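Local coordinates for protein Plm1 (Streptomyces sp. HK803, PDB 4HXY) that probably reduces, with NADPH, the beta-keto group of a polyketide intermediate, as the ketoreductase of the first module of phoslactomycin biosynthesis, at residues G182-P186 / V207-G211; L319-G325 / N339-L345; R355-W361 / A394-I399. One frame throughout, in Å; residues are numbered along the deposited sequence.

In the fold
Interactions 2 and 3 pack a helix on a strand of the ketoreductase's Rossmann-type sheet, interaction 1 the end of a helix on a loop. The centre of interaction 2 lies about 3 Å from that of the chain, those of interactions 3 and 1 about 14 and 27 Å, and buried area falls in that order, from 434 to 310 to 226 Å². Interactions 2 and 3 use neighbouring parallel strands, 316-322 and 357-361, and meet where Asp343 OD1 lies 2.7 Å from Ser358 OG. Interaction 1 touches interaction 3 through Trp184, whose N lies 3.0 Å from Glu396 OE2. Interaction 2 mixes leucine packing with an Asp343-water network, while interactions 1 and 3 each carry one bridging water.

Interaction 1 of 3, residues G182-P186 / V207-G211; sequences GTWTP and VAEQG
Gln210 lays its side chain over the Thr183 and Thr185 methyls and the Trp184 carbonyl, in the extended loop 182-186, which has no regular secondary structure and leads toward strand 189-193. Residues 207-210 are the last turn of helix 198-210; Gly211 then leaves helical geometry with phi/psi of 72/27°. The CA atoms of Thr185 and Gln210 are 6.6 Å apart, those of Pro186 and Val207 7.3 Å. With chi1 t and chi2 p, Gln210 brings CG to 3.5 Å from Trp184 O, OE1 to 3.4 Å from Thr183 CG2 and NE2 to 3.7 Å from Thr185 CG2. Water 1 bridges the segments, donating to Trp184 O at 3.0 Å and to Gln210 OE1 at 2.7 Å. One turn earlier, Val207 (chi1 t) forms the apolar half: its CG2 is 3.8 Å from Trp184 CZ3 and its CG1 4.0 Å from Pro186 CG. Trp184, chi1 t, is buried, and its indole also packs on Met395 and Ile399 of helix 388-400, while Pro186 touches Thr272 of strand 270-275. The contact thus joins the loop entering the first strand of the Rossmann-type unit to the end of the helix that follows that strand, the Trp184 side chain lying about 14 Å from NADPH. The chemistry implies an interface held by apolar van der Waals packing at Val207 and a water-mediated link at Gln210.

Interaction 2 of 3, residues L319-G325 / N339-L345; sequences LFSSISG and NACLDAL. With NDP (NADPH dihydro-nicotinamide-adenine-dinucleotide phosphate), chain C.
Strand 319-322 and helix 339-345 cross at -135°, their axes 7.5 Å apart at closest, a helix packed on a sheet strand as in the alpha/beta layering of the Rossmann-type fold of short-chain dehydrogenases/reductases. Ser322 ends the strand and precedes the turn into a weakly bonded helix; its OG caps Ser324 N at 2.9 Å. Gly325 then brings its CA to 4.5 Å from that of Ala340, so close that a CB would clash with Ala340 N and Asn339 CB. Leu319 (m, t) puts CD1 4.1 Å from both Leu342 CD2 and Leu345 CD2, while Leu342 CD1 reaches Phe320 O at 3.4 Å. Asn339 (chi1 m) sets OD1 3.2 Å from Ser321 CA and is hydrogen-bonded to Lys300, whose NZ is also hydrogen-bonded to NADPH. Phe320 points away from the helix, its ring edge toward the cofactor's ribose oxygen O4D, and Ser321 O lies 3.1 Å from nicotinamide C6N. Segment 319-325 thus lies between the cofactor and helix 339-345. Ser321 OG lies 3.0 Å from Asp343 OD1, a possible hydrogen bond; that OD1 is hydrogen-bonded to Ser358 OG. Water 2 donates to Ser321 OG (2.8 Å), Ser322 O (2.9 Å) and Asp343 OD2 (2.5 Å).

Interaction 3 of 3, residues R355-W361 / A394-I399; sequences RAVSVAW and AMEQAI
Ala398 sits at the centre, its CB 3.6 Å from Val359 CG2 and 4.4 Å from Val357 CG2. Val357 (chi1 p) and Val359 (chi1 t) both point toward the helix from strand 357-361, whereas Ser358 between them points away. The strand and helix 394-399 cross obliquely, N-to-C directions 145° apart, with axes 9.3 Å apart; CA atoms pair as Val357 with Ile399 at 6.6 Å and Val359 with Ala398 at 7.2 Å. Val357 CG1 also meets Ile399 CG1 at 4.2 Å. Near the strand's C-terminal end Trp361 (chi1 m, chi2 111°) turns its ring edge to the helix, with CZ3 4.3 Å from Ala394 CB and CH2 3.9 Å from Met395 CB. The same residue touches NADPH, and its ring meets Phe320 and Trp364 edge-to-face. At the other end lies exposed Arg355, whose NH1 donates to Ile399 O at 2.9 Å and also forms a salt bridge with Asp316. Water 4 spans the same pair, accepting from Arg355 NH2 at 2.9 Å and donating to Ile399 O at 3.2 Å. Helix Ala and Ile packed on Val of a parallel-sheet strand are consistent with the alpha/beta layering of a Rossmann-type fold, here reaching the NADPH pocket through Trp361.

Interaction 1 of 3, residues G182-P186 / V207-G211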
loop_
_atom_site.group_PDB
_atom_site.type_symbol
_atom_site.label_atom_id
_atom_site.label_comp_id
_atom_site.label_asym_id
_atom_site.label_seq_id
_atom_site.Cartn_x
_atom_site.Cartn_y
_atom_site.Cartn_z
ATOM N N GLY A 182 -14.520 -14.094 17.095
ATOM C CA GLY A 182 -13.898 -15.092 17.953
ATOM C C GLY A 182 -12.386 -14.924 17.993
ATOM O O GLY A 182 -11.823 -13.967 17.447
ATOM N N THR A 183 -11.739 -15.870 18.662
ATOM C CA THR A 183 -10.304 -15.849 18.918
ATOM C C THR A 183 -9.523 -16.401 17.729
ATOM O O THR A 183 -9.908 -17.409 17.176
ATOM C CB THR A 183 -10.023 -16.750 20.143
ATOM O OG1 THR A 183 -10.718 -16.207 21.277
ATOM C CG2 THR A 183 -8.537 -16.829 20.451
ATOM N N TRP A 184 -8.418 -15.755 17.351
ATOM C CA TRP A 184 -7.544 -16.269 16.303
ATOM C C TRP A 184 -6.731 -17.443 16.849
ATOM O O TRP A 184 -6.005 -17.278 17.821
ATOM C CB TRP A 184 -6.607 -15.159 15.795
ATOM C CG TRP A 184 -5.786 -15.570 14.615
ATOM C CD1 TRP A 184 -6.189 -16.318 13.540
ATOM C CD2 TRP A 184 -4.415 -15.256 14.395
ATOM N NE1 TRP A 184 -5.133 -16.475 12.654
ATOM C CE2 TRP A 184 -4.046 -15.821 13.160
ATOM C CE3 TRP A 184 -3.466 -14.535 15.122
ATOM C CZ2 TRP A 184 -2.752 -15.699 12.645
ATOM C CZ3 TRP A 184 -2.172 -14.426 14.604
ATOM C CH2 TRP A 184 -1.845 -15.004 13.389
ATOM N N THR A 185 -6.866 -18.607 16.218
ATOM C CA THR A 185 -6.216 -19.843 16.695
ATOM C C THR A 185 -5.503 -20.524 15.536
ATOM O O THR A 185 -5.907 -21.592 15.076
ATOM C CB THR A 185 -7.226 -20.797 17.355
ATOM O OG1 THR A 185 -8.273 -21.112 16.431
ATOM C CG2 THR A 185 -7.810 -20.200 18.630
ATOM N N PRO A 186 -4.413 -19.903 15.049
ATOM C CA PRO A 186 -3.692 -20.485 13.929
ATOM C C PRO A 186 -3.088 -21.839 14.271
ATOM O O PRO A 186 -2.589 -22.034 15.386
ATOM C CB PRO A 186 -2.564 -19.480 13.682
ATOM C CG PRO A 186 -2.388 -18.777 14.948
ATOM C CD PRO A 186 -3.738 -18.701 15.567
ATOM N N VAL A 207 0.775 -15.509 19.114
ATOM C CA VAL A 207 0.520 -16.851 18.587
ATOM C C VAL A 207 0.910 -17.899 19.619
ATOM O O VAL A 207 0.159 -18.848 19.877
ATOM C CB VAL A 207 1.293 -17.077 17.270
ATOM C CG1 VAL A 207 1.175 -18.543 16.803
ATOM C CG2 VAL A 207 0.780 -16.154 16.213
ATOM N N ALA A 208 2.079 -17.721 20.213
ATOM C CA ALA A 208 2.599 -18.683 21.188
ATOM C C ALA A 208 1.674 -18.801 22.396
ATOM O O ALA A 208 1.337 -19.910 22.844
ATOM C CB ALA A 208 3.992 -18.282 21.614
ATOM N N GLU A 209 1.248 -17.652 22.905
ATOM C CA GLU A 209 0.305 -17.572 24.036
ATOM C C GLU A 209 -1.023 -18.306 23.797
ATOM O O GLU A 209 -1.644 -18.832 24.737
ATOM C CB GLU A 209 0.020 -16.096 24.355
ATOM C CG GLU A 209 1.136 -15.423 25.130
ATOM C CD GLU A 209 1.078 -13.899 25.062
ATOM O OE1 GLU A 209 -0.015 -13.339 24.806
ATOM O OE2 GLU A 209 2.143 -13.266 25.251
ATOM N N GLN A 210 -1.476 -18.340 22.552
ATOM C CA GLN A 210 -2.744 -18.961 22.223
ATOM C C GLN A 210 -2.706 -20.474 22.377
ATOM O O GLN A 210 -3.711 -21.120 22.674
ATOM C CB GLN A 210 -3.135 -18.607 20.786
ATOM C CG GLN A 210 -4.530 -18.996 20.435
ATOM C CD GLN A 210 -5.534 -18.535 21.481
ATOM O OE1 GLN A 210 -5.538 -17.357 21.868
ATOM N NE2 GLN A 210 -6.390 -19.450 21.938
ATOM N N GLY A 211 -1.546 -21.049 22.128
ATOM C CA GLY A 211 -1.375 -22.485 22.324
ATOM C C GLY A 211 -2.087 -23.309 21.273
ATOM O O GLY A 211 -2.475 -24.456 21.538
HETATM O O HOH W 1 -4.921 -15.517 19.933
#

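Interaction 2 of 3, residues L319-G325 / N339-L345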
loop_
_atom_site.group_PDB
_atom_site.type_symbol
_atom_site.label_atom_id
_atom_site.label_comp_id
_atom_site.label_asym_id
_atom_site.label_seq_id
_atom_site.Cartn_x
_atom_site.Cartn_y
_atom_site.Cartn_z
ATOM N N LEU A 319 -1.004 -9.667 5.668
ATOM C CA LEU A 319 -0.005 -8.660 5.262
ATOM C C LEU A 319 -0.024 -7.438 6.186
ATOM O O LEU A 319 -1.075 -6.883 6.460
ATOM C CB LEU A 319 -0.270 -8.245 3.813
ATOM C CG LEU A 319 -0.309 -9.402 2.809
ATOM C CD1 LEU A 319 -0.660 -8.909 1.397
ATOM C CD2 LEU A 319 0.991 -10.171 2.783
ATOM N N PHE A 320 1.145 -7.044 6.694
ATOM C CA PHE A 320 1.256 -5.838 7.501
ATOM C C PHE A 320 1.581 -4.652 6.607
ATOM O O PHE A 320 2.725 -4.467 6.159
ATOM C CB PHE A 320 2.305 -6.022 8.584
ATOM C CG PHE A 320 1.778 -6.636 9.851
ATOM C CD1 PHE A 320 0.705 -7.508 9.855
ATOM C CD2 PHE A 320 2.344 -6.281 11.062
ATOM C CE1 PHE A 320 0.207 -8.042 11.045
ATOM C CE2 PHE A 320 1.850 -6.798 12.264
ATOM C CZ PHE A 320 0.793 -7.694 12.254
ATOM N N SER A 321 0.540 -3.881 6.312
ATOM C CA SER A 321 0.650 -2.690 5.532
ATOM C C SER A 321 0.686 -1.455 6.444
ATOM O O SER A 321 0.883 -1.580 7.647
ATOM C CB SER A 321 -0.504 -2.655 4.521
ATOM O OG SER A 321 -0.381 -1.570 3.631
ATOM N N SER A 322 0.487 -0.280 5.873
ATOM C CA SER A 322 0.663 0.985 6.591
ATOM C C SER A 322 -0.287 2.036 6.060
ATOM O O SER A 322 -0.611 2.020 4.864
ATOM C CB SER A 322 2.082 1.519 6.402
ATOM O OG SER A 322 2.215 2.817 6.987
ATOM N N ILE A 323 -0.688 2.958 6.943
ATOM C CA ILE A 323 -1.361 4.218 6.528
ATOM C C ILE A 323 -0.592 4.951 5.420
ATOM O O ILE A 323 -1.174 5.681 4.631
ATOM C CB ILE A 323 -1.607 5.144 7.725
ATOM C CG1 ILE A 323 -0.317 5.374 8.525
ATOM C CG2 ILE A 323 -2.726 4.540 8.592
ATOM C CD1 ILE A 323 -0.403 6.496 9.557
ATOM N N SER A 324 0.711 4.738 5.336
ATOM C CA SER A 324 1.512 5.378 4.278
ATOM C C SER A 324 0.983 5.050 2.895
ATOM O O SER A 324 0.949 5.902 2.005
ATOM C CB SER A 324 2.980 4.970 4.389
ATOM O OG SER A 324 3.752 5.685 3.451
ATOM N N GLY A 325 0.546 3.807 2.709
ATOM C CA GLY A 325 0.017 3.385 1.425
ATOM C C GLY A 325 -1.442 3.749 1.235
ATOM O O GLY A 325 -2.026 3.461 0.174
ATOM N N ASN A 339 3.383 -0.546 0.299
ATOM C CA ASN A 339 2.211 -0.828 1.103
ATOM C C ASN A 339 0.941 -0.858 0.261
ATOM O O ASN A 339 0.079 -1.711 0.463
ATOM C CB ASN A 339 2.133 0.141 2.283
ATOM C CG ASN A 339 3.130 -0.197 3.372
ATOM O OD1 ASN A 339 3.046 -1.259 3.970
ATOM N ND2 ASN A 339 4.072 0.710 3.643
ATOM N N ALA A 340 0.840 0.038 -0.718
ATOM C CA ALA A 340 -0.301 0.033 -1.628
ATOM C C ALA A 340 -0.325 -1.280 -2.422
ATOM O O ALA A 340 -1.394 -1.822 -2.719
ATOM C CB ALA A 340 -0.241 1.241 -2.592
ATOM N N CYS A 341 0.849 -1.770 -2.793
ATOM C CA CYS A 341 0.948 -3.071 -3.456
ATOM C C CYS A 341 0.400 -4.198 -2.591
ATOM O O CYS A 341 -0.294 -5.091 -3.098
ATOM C CB CYS A 341 2.381 -3.369 -3.857
ATOM S SG CYS A 341 3.025 -2.361 -5.228
ATOM N N LEU A 342 0.720 -4.177 -1.300
ATOM C CA LEU A 342 0.229 -5.227 -0.386
ATOM C C LEU A 342 -1.286 -5.253 -0.365
ATOM O O LEU A 342 -1.904 -6.305 -0.427
ATOM C CB LEU A 342 0.731 -5.010 1.036
ATOM C CG LEU A 342 2.201 -5.233 1.316
ATOM C CD1 LEU A 342 2.464 -5.040 2.820
ATOM C CD2 LEU A 342 2.650 -6.622 0.827
ATOM N N ASP A 343 -1.905 -4.078 -0.291
ATOM C CA ASP A 343 -3.357 -4.027 -0.202
ATOM C C ASP A 343 -3.947 -4.637 -1.463
ATOM O O ASP A 343 -4.933 -5.366 -1.395
ATOM C CB ASP A 343 -3.834 -2.578 -0.011
ATOM C CG ASP A 343 -3.248 -1.922 1.240
ATOM O OD1 ASP A 343 -2.733 -2.644 2.133
ATOM O OD2 ASP A 343 -3.309 -0.662 1.359
ATOM N N ALA A 344 -3.321 -4.372 -2.615
ATOM C CA ALA A 344 -3.817 -4.925 -3.882
ATOM C C ALA A 344 -3.628 -6.426 -3.964
ATOM O O ALA A 344 -4.488 -7.112 -4.488
ATOM C CB ALA A 344 -3.170 -4.264 -5.087
ATOM N N LEU A 345 -2.505 -6.922 -3.444
ATOM C CA LEU A 345 -2.243 -8.354 -3.453
ATOM C C LEU A 345 -3.301 -9.080 -2.617
ATOM O O LEU A 345 -3.772 -10.135 -3.033
ATOM C CB LEU A 345 -0.856 -8.663 -2.918
ATOM C CG LEU A 345 -0.511 -10.135 -2.807
ATOM C CD1 LEU A 345 -0.609 -10.840 -4.154
ATOM C CD2 LEU A 345 0.878 -10.253 -2.180
HETATM P PA NDP C . 11.376 -3.855 12.095
HETATM O O1A NDP C . 11.588 -4.025 13.561
HETATM O O2A NDP C . 12.449 -3.181 11.292
HETATM O O5B NDP C . 11.084 -5.283 11.442
HETATM C C5B NDP C . 11.268 -5.483 10.056
HETATM C C4B NDP C . 11.751 -6.888 9.847
HETATM O O4B NDP C . 11.898 -7.156 8.467
HETATM C C3B NDP C . 13.108 -7.146 10.457
HETATM O O3B NDP C . 13.015 -8.364 11.223
HETATM C C2B NDP C . 14.046 -7.324 9.284
HETATM O O2B NDP C . 15.048 -8.207 9.746
HETATM C C1B NDP C . 13.078 -7.902 8.256
HETATM N N9A NDP C . 13.497 -7.839 6.861
HETATM C C8A NDP C . 13.823 -6.727 6.115
HETATM N N7A NDP C . 14.176 -7.123 4.873
HETATM C C5A NDP C . 14.053 -8.489 4.806
HETATM C C6A NDP C . 14.260 -9.422 3.803
HETATM N N6A NDP C . 14.662 -9.123 2.572
HETATM N N1A NDP C . 14.051 -10.756 4.102
HETATM C C2A NDP C . 13.606 -11.148 5.360
HETATM N N3A NDP C . 13.403 -10.235 6.362
HETATM C C4A NDP C . 13.621 -8.926 6.065
HETATM O O3 NDP C . 10.018 -3.042 11.799
HETATM P PN NDP C . 8.609 -3.189 12.509
HETATM O O1N NDP C . 8.261 -1.848 13.029
HETATM O O2N NDP C . 8.505 -4.351 13.413
HETATM O O5D NDP C . 7.605 -3.342 11.274
HETATM C C5D NDP C . 7.357 -4.586 10.672
HETATM C C4D NDP C . 6.330 -4.386 9.570
HETATM O O4D NDP C . 5.225 -3.638 10.049
HETATM C C3D NDP C . 6.892 -3.609 8.403
HETATM O O3D NDP C . 6.547 -4.252 7.213
HETATM C C2D NDP C . 6.213 -2.257 8.469
HETATM O O2D NDP C . 6.071 -1.641 7.205
HETATM C C1D NDP C . 4.904 -2.594 9.154
HETATM N N1N NDP C . 4.374 -1.456 9.917
HETATM C C2N NDP C . 4.975 -1.049 11.074
HETATM C C3N NDP C . 4.596 0.120 11.736
HETATM C C7N NDP C . 5.196 0.517 13.028
HETATM O O7N NDP C . 4.581 1.564 13.677
HETATM N N7N NDP C . 6.280 -0.023 13.565
HETATM C C4N NDP C . 3.292 0.760 11.339
HETATM C C5N NDP C . 2.710 0.231 10.071
HETATM C C6N NDP C . 3.252 -0.857 9.428
HETATM P P2B NDP C . 16.436 -8.437 8.986
HETATM O O1X NDP C . 17.237 -9.307 9.927
HETATM O O2X NDP C . 17.138 -7.099 8.717
HETATM O O3X NDP C . 16.203 -9.081 7.682
HETATM O O HOH W 2 -1.447 0.699 2.399
HETATM O O HOH W 3 -3.608 1.162 -0.568
#

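Interaction 3 of 3, residues R355-W361 / A394-I399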
loop_
_atom_site.group_PDB
_atom_site.type_symbol
_atom_site.label_atom_id
_atom_site.label_comp_id
_atom_site.label_asym_id
_atom_site.label_seq_id
_atom_site.Cartn_x
_atom_site.Cartn_y
_atom_site.Cartn_z
ATOM N N ARG A 355 -7.868 -17.043 1.111
ATOM C CA ARG A 355 -7.914 -16.115 2.240
ATOM C C ARG A 355 -6.735 -15.151 2.204
ATOM O O ARG A 355 -5.622 -15.540 1.865
ATOM C CB ARG A 355 -7.955 -16.870 3.580
ATOM C CG ARG A 355 -9.383 -17.353 3.913
ATOM C CD ARG A 355 -9.462 -18.091 5.209
ATOM N NE ARG A 355 -9.112 -17.248 6.342
ATOM C CZ ARG A 355 -9.936 -16.411 6.963
ATOM N NH1 ARG A 355 -9.481 -15.712 8.002
ATOM N NH2 ARG A 355 -11.198 -16.264 6.569
ATOM N N ALA A 356 -7.015 -13.882 2.508
ATOM C CA ALA A 356 -5.972 -12.855 2.619
ATOM C C ALA A 356 -6.525 -11.617 3.270
ATOM O O ALA A 356 -7.661 -11.238 3.017
ATOM C CB ALA A 356 -5.387 -12.489 1.256
ATOM N N VAL A 357 -5.740 -11.000 4.146
ATOM C CA VAL A 357 -6.042 -9.674 4.651
ATOM C C VAL A 357 -4.778 -8.831 4.711
ATOM O O VAL A 357 -3.717 -9.326 5.093
ATOM C CB VAL A 357 -6.724 -9.702 6.012
ATOM C CG1 VAL A 357 -5.838 -10.385 7.110
ATOM C CG2 VAL A 357 -7.199 -8.248 6.404
ATOM N N SER A 358 -4.920 -7.561 4.330
ATOM C CA SER A 358 -3.858 -6.582 4.484
ATOM C C SER A 358 -4.331 -5.542 5.464
ATOM O O SER A 358 -5.329 -4.860 5.208
ATOM C CB SER A 358 -3.531 -5.930 3.152
ATOM O OG SER A 358 -2.429 -5.034 3.275
ATOM N N VAL A 359 -3.651 -5.413 6.592
ATOM C CA VAL A 359 -4.051 -4.401 7.577
ATOM C C VAL A 359 -3.118 -3.214 7.411
ATOM O O VAL A 359 -1.904 -3.362 7.575
ATOM C CB VAL A 359 -3.959 -4.913 9.030
ATOM C CG1 VAL A 359 -4.376 -3.835 10.014
ATOM C CG2 VAL A 359 -4.856 -6.143 9.245
ATOM N N ALA A 360 -3.698 -2.049 7.107
ATOM C CA ALA A 360 -2.926 -0.810 6.950
ATOM C C ALA A 360 -2.842 -0.152 8.326
ATOM O O ALA A 360 -3.731 0.572 8.755
ATOM C CB ALA A 360 -3.577 0.079 5.920
ATOM N N TRP A 361 -1.775 -0.466 9.044
ATOM C CA TRP A 361 -1.562 0.044 10.379
ATOM C C TRP A 361 -1.083 1.510 10.446
ATOM O O TRP A 361 -0.188 1.947 9.694
ATOM C CB TRP A 361 -0.475 -0.773 11.049
ATOM C CG TRP A 361 -0.773 -2.221 11.189
ATOM C CD1 TRP A 361 -0.172 -3.252 10.533
ATOM C CD2 TRP A 361 -1.659 -2.809 12.134
ATOM N NE1 TRP A 361 -0.670 -4.442 10.975
ATOM C CE2 TRP A 361 -1.587 -4.197 11.962
ATOM C CE3 TRP A 361 -2.535 -2.292 13.067
ATOM C CZ2 TRP A 361 -2.359 -5.083 12.716
ATOM C CZ3 TRP A 361 -3.279 -3.155 13.835
ATOM C CH2 TRP A 361 -3.202 -4.542 13.644
ATOM N N ALA A 394 -6.880 -5.832 17.493
ATOM C CA ALA A 394 -7.376 -5.419 16.183
ATOM C C ALA A 394 -6.894 -6.351 15.086
ATOM O O ALA A 394 -7.617 -6.617 14.136
ATOM C CB ALA A 394 -6.965 -3.956 15.889
ATOM N N MET A 395 -5.668 -6.867 15.222
ATOM C CA MET A 395 -5.161 -7.866 14.282
ATOM C C MET A 395 -6.059 -9.106 14.231
ATOM O O MET A 395 -6.428 -9.557 13.158
ATOM C CB MET A 395 -3.733 -8.268 14.631
ATOM C CG MET A 395 -3.161 -9.292 13.663
ATOM S SD MET A 395 -1.587 -9.952 14.240
ATOM C CE MET A 395 -2.164 -10.983 15.596
ATOM N N GLU A 396 -6.402 -9.635 15.396
ATOM C CA GLU A 396 -7.309 -10.788 15.497
ATOM C C GLU A 396 -8.661 -10.486 14.852
ATOM O O GLU A 396 -9.190 -11.287 14.092
ATOM C CB GLU A 396 -7.486 -11.163 16.971
ATOM C CG GLU A 396 -8.629 -12.077 17.272
ATOM C CD GLU A 396 -8.649 -12.511 18.740
ATOM O OE1 GLU A 396 -9.497 -11.980 19.523
ATOM O OE2 GLU A 396 -7.797 -13.368 19.095
ATOM N N GLN A 397 -9.193 -9.302 15.129
ATOM C CA GLN A 397 -10.464 -8.873 14.554
ATOM C C GLN A 397 -10.406 -8.814 13.021
ATOM O O GLN A 397 -11.335 -9.241 12.345
ATOM C CB GLN A 397 -10.866 -7.510 15.116
ATOM C CG GLN A 397 -11.284 -7.518 16.566
ATOM C CD GLN A 397 -11.505 -6.114 17.097
ATOM O OE1 GLN A 397 -10.563 -5.409 17.397
ATOM N NE2 GLN A 397 -12.767 -5.685 17.158
ATOM N N ALA A 398 -9.298 -8.307 12.481
ATOM C CA ALA A 398 -9.146 -8.212 11.039
ATOM C C ALA A 398 -9.086 -9.582 10.376
ATOM O O ALA A 398 -9.667 -9.812 9.309
ATOM C CB ALA A 398 -7.914 -7.372 10.674
ATOM N N ILE A 399 -8.369 -10.505 11.018
ATOM C CA ILE A 399 -8.186 -11.848 10.496
ATOM C C ILE A 399 -9.483 -12.630 10.585
ATOM O O ILE A 399 -9.839 -13.335 9.632
ATOM C CB ILE A 399 -7.039 -12.600 11.248
ATOM C CG1 ILE A 399 -5.704 -11.909 11.020
ATOM C CG2 ILE A 399 -6.975 -14.100 10.821
ATOM C CD1 ILE A 399 -4.591 -12.379 11.928
HETATM O O HOH W 4 -12.500 -14.953 8.824
#